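Local coordinates for SnoaL-like domain-containing protein (Sphaerobacter thermophilus, PDB 5TGN) that is of unknown function but belongs to the SnoaL-like family of the NTF2 clan, whose cone-shaped domain commonly encloses a ligand-binding or catalytic pocket, at residues A[77-82]-A[87-92]. Residues are numbered along the deposited sequence; the frame is centred on the assembly and turned at random.
Sequences HGVVQT and PAQIEW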
loop_
_atom_site.group_PDB
_atom_site.type_symbol
_atom_site.label_atom_id
_atom_site.label_comp_id
_atom_site.label_asym_id
_atom_site.label_seq_id
_atom_site.Cartn_x
_atom_site.Cartn_y
_atom_site.Cartn_z
ATOM N N HIS A 77 10.798 -14.763 0.888
ATOM C CA HIS A 77 10.805 -13.831 -0.229
ATOM C C HIS A 77 10.160 -14.521 -1.419
ATOM O O HIS A 77 10.312 -15.734 -1.599
ATOM C CB HIS A 77 12.219 -13.374 -0.575
ATOM C CG HIS A 77 12.805 -12.429 0.432
ATOM N ND1 HIS A 77 13.981 -11.748 0.219
ATOM C CD2 HIS A 77 12.360 -12.042 1.655
ATOM C CE1 HIS A 77 14.242 -10.985 1.270
ATOM N NE2 HIS A 77 13.272 -11.147 2.156
ATOM N N GLY A 78 9.408 -13.762 -2.210
ATOM C CA GLY A 78 8.718 -14.396 -3.319
ATOM C C GLY A 78 8.380 -13.390 -4.397
ATOM O O GLY A 78 8.615 -12.188 -4.256
ATOM N N VAL A 79 7.841 -13.909 -5.498
ATOM C CA VAL A 79 7.429 -13.099 -6.635
ATOM C C VAL A 79 5.927 -13.287 -6.777
ATOM O O VAL A 79 5.446 -14.423 -6.825
ATOM C CB VAL A 79 8.183 -13.504 -7.925
ATOM C CG1 VAL A 79 7.745 -12.646 -9.118
ATOM C CG2 VAL A 79 9.678 -13.407 -7.724
ATOM N N VAL A 80 5.186 -12.192 -6.830
ATOM C CA VAL A 80 3.743 -12.236 -7.071
ATOM C C VAL A 80 3.481 -11.782 -8.507
ATOM O O VAL A 80 3.850 -10.665 -8.882
ATOM C CB VAL A 80 2.972 -11.364 -6.070
ATOM C CG1 VAL A 80 1.460 -11.355 -6.417
ATOM C CG2 VAL A 80 3.191 -11.879 -4.635
ATOM N N GLN A 81 2.895 -12.658 -9.324
ATOM C CA GLN A 81 2.537 -12.317 -10.688
ATOM C C GLN A 81 1.024 -12.204 -10.845
ATOM O O GLN A 81 0.260 -12.925 -10.196
ATOM C CB GLN A 81 3.100 -13.353 -11.663
ATOM C CG GLN A 81 4.626 -13.296 -11.680
ATOM C CD GLN A 81 5.239 -14.317 -12.591
ATOM O OE1 GLN A 81 5.481 -15.451 -12.180
ATOM N NE2 GLN A 81 5.494 -13.930 -13.842
ATOM N N THR A 82 0.608 -11.317 -11.737
ATOM C CA THR A 82 -0.790 -11.043 -12.042
ATOM C C THR A 82 -0.997 -10.998 -13.545
ATOM O O THR A 82 -0.031 -10.993 -14.321
ATOM C CB THR A 82 -1.241 -9.706 -11.435
ATOM O OG1 THR A 82 -0.392 -8.667 -11.933
ATOM C CG2 THR A 82 -1.230 -9.732 -9.879
ATOM N N PRO A 87 5.565 -8.087 -12.249
ATOM C CA PRO A 87 5.879 -8.953 -11.105
ATOM C C PRO A 87 6.320 -8.117 -9.914
ATOM O O PRO A 87 6.996 -7.090 -10.063
ATOM C CB PRO A 87 7.020 -9.830 -11.630
ATOM C CG PRO A 87 6.846 -9.843 -13.101
ATOM C CD PRO A 87 6.253 -8.514 -13.482
ATOM N N ALA A 88 5.902 -8.525 -8.725
ATOM C CA ALA A 88 6.265 -7.816 -7.511
ATOM C C ALA A 88 7.102 -8.728 -6.627
ATOM O O ALA A 88 6.744 -9.892 -6.427
ATOM C CB ALA A 88 5.024 -7.356 -6.748
ATOM N N GLN A 89 8.204 -8.194 -6.108
ATOM C CA GLN A 89 9.059 -8.868 -5.136
ATOM C C GLN A 89 8.507 -8.599 -3.746
ATOM O O GLN A 89 8.395 -7.433 -3.342
ATOM C CB GLN A 89 10.498 -8.351 -5.222
ATOM C CG GLN A 89 10.997 -8.286 -6.648
ATOM C CD GLN A 89 11.288 -9.660 -7.185
ATOM O OE1 GLN A 89 11.715 -10.537 -6.434
ATOM N NE2 GLN A 89 11.047 -9.869 -8.480
ATOM N N ILE A 90 8.191 -9.660 -3.005
ATOM C CA ILE A 90 7.491 -9.511 -1.733
ATOM C C ILE A 90 8.246 -10.267 -0.648
ATOM O O ILE A 90 8.801 -11.342 -0.897
ATOM C CB ILE A 90 6.025 -10.004 -1.819
ATOM C CG1 ILE A 90 5.237 -9.241 -2.894
ATOM C CG2 ILE A 90 5.302 -9.803 -0.494
ATOM C CD1 ILE A 90 5.121 -7.735 -2.656
ATOM N N GLU A 91 8.272 -9.698 0.550
ATOM C CA GLU A 91 8.829 -10.352 1.722
ATOM C C GLU A 91 7.701 -10.553 2.725
ATOM O O GLU A 91 6.965 -9.607 3.024
ATOM C CB GLU A 91 9.964 -9.505 2.320
ATOM C CG GLU A 91 10.432 -9.901 3.734
ATOM C CD GLU A 91 11.498 -8.951 4.259
ATOM O OE1 GLU A 91 11.154 -7.843 4.741
ATOM O OE2 GLU A 91 12.683 -9.276 4.129
ATOM N N TRP A 92 7.546 -11.787 3.218
ATOM C CA TRP A 92 6.560 -12.135 4.245
ATOM C C TRP A 92 7.314 -12.480 5.525
ATOM O O TRP A 92 8.142 -13.396 5.528
ATOM C CB TRP A 92 5.701 -13.331 3.813
ATOM C CG TRP A 92 4.764 -13.081 2.653
ATOM C CD1 TRP A 92 3.443 -12.684 2.717
ATOM C CD2 TRP A 92 5.057 -13.268 1.259
ATOM N NE1 TRP A 92 2.916 -12.589 1.446
ATOM C CE2 TRP A 92 3.888 -12.939 0.535
ATOM C CE3 TRP A 92 6.197 -13.679 0.556
ATOM C CZ2 TRP A 92 3.827 -13.013 -0.869
ATOM C CZ3 TRP A 92 6.138 -13.747 -0.831
ATOM C CH2 TRP A 92 4.958 -13.405 -1.529
HETATM O O HOH W 1 11.702 -11.763 -4.107
#
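H77 and E91 lie side by side on one face of the sheet, and NE2 of the H77 imidazole donates to OE2 of the E91 carboxylate at 2.8 Å. The bond is somewhat bent, 152° at the hydrogen; it reaches OE2 on the anti side, tilted out of the carboxylate plane, with ring and carboxylate planes turned 47° apart. E91 CG stands anti to the backbone N (chi1 167°), which runs its methylenes along the imidazole, CG 3.6 Å from H77 CD2. On the same face the V79 methyls divide their partners, CG1 resting on the P87 ring and CG2 on the Q89 amide. Q89 is bent at its second torsion, bringing that amide alongside V79 CG2; a water bridges its OE1 to G78 O, donating to both. The opposite face carries V80, whose CG2 meets both I90 CG1 (3.8 Å) and the edge of the W92 indole at CH2 (3.9 Å). G78 lacks a side chain that would meet the indole: W92 CZ3 lies 3.6 Å from G78 CA, and a CB there would collide with it. I90 CG2 lies on one indole face, offset toward the rim. The backbone between these two faces is an antiparallel beta hairpin of the curved NTF2-like sheet, strand 73-81 turning into 88-97. G78 pairs with I90 and V80 with A88 through reciprocal N-H to O bonds, A88 N to V80 O being the longest at 3.0 Å. Strands 60-69 and 100-108 flank the hairpin. E91 OE1 accepts from N107 ND2 and forms a salt bridge with R103 of a third subunit, fixing the carboxylate that H77 meets. With an alanine here, the imidazole would probably be freer to turn and the arginine would lose this carboxylate as a partner.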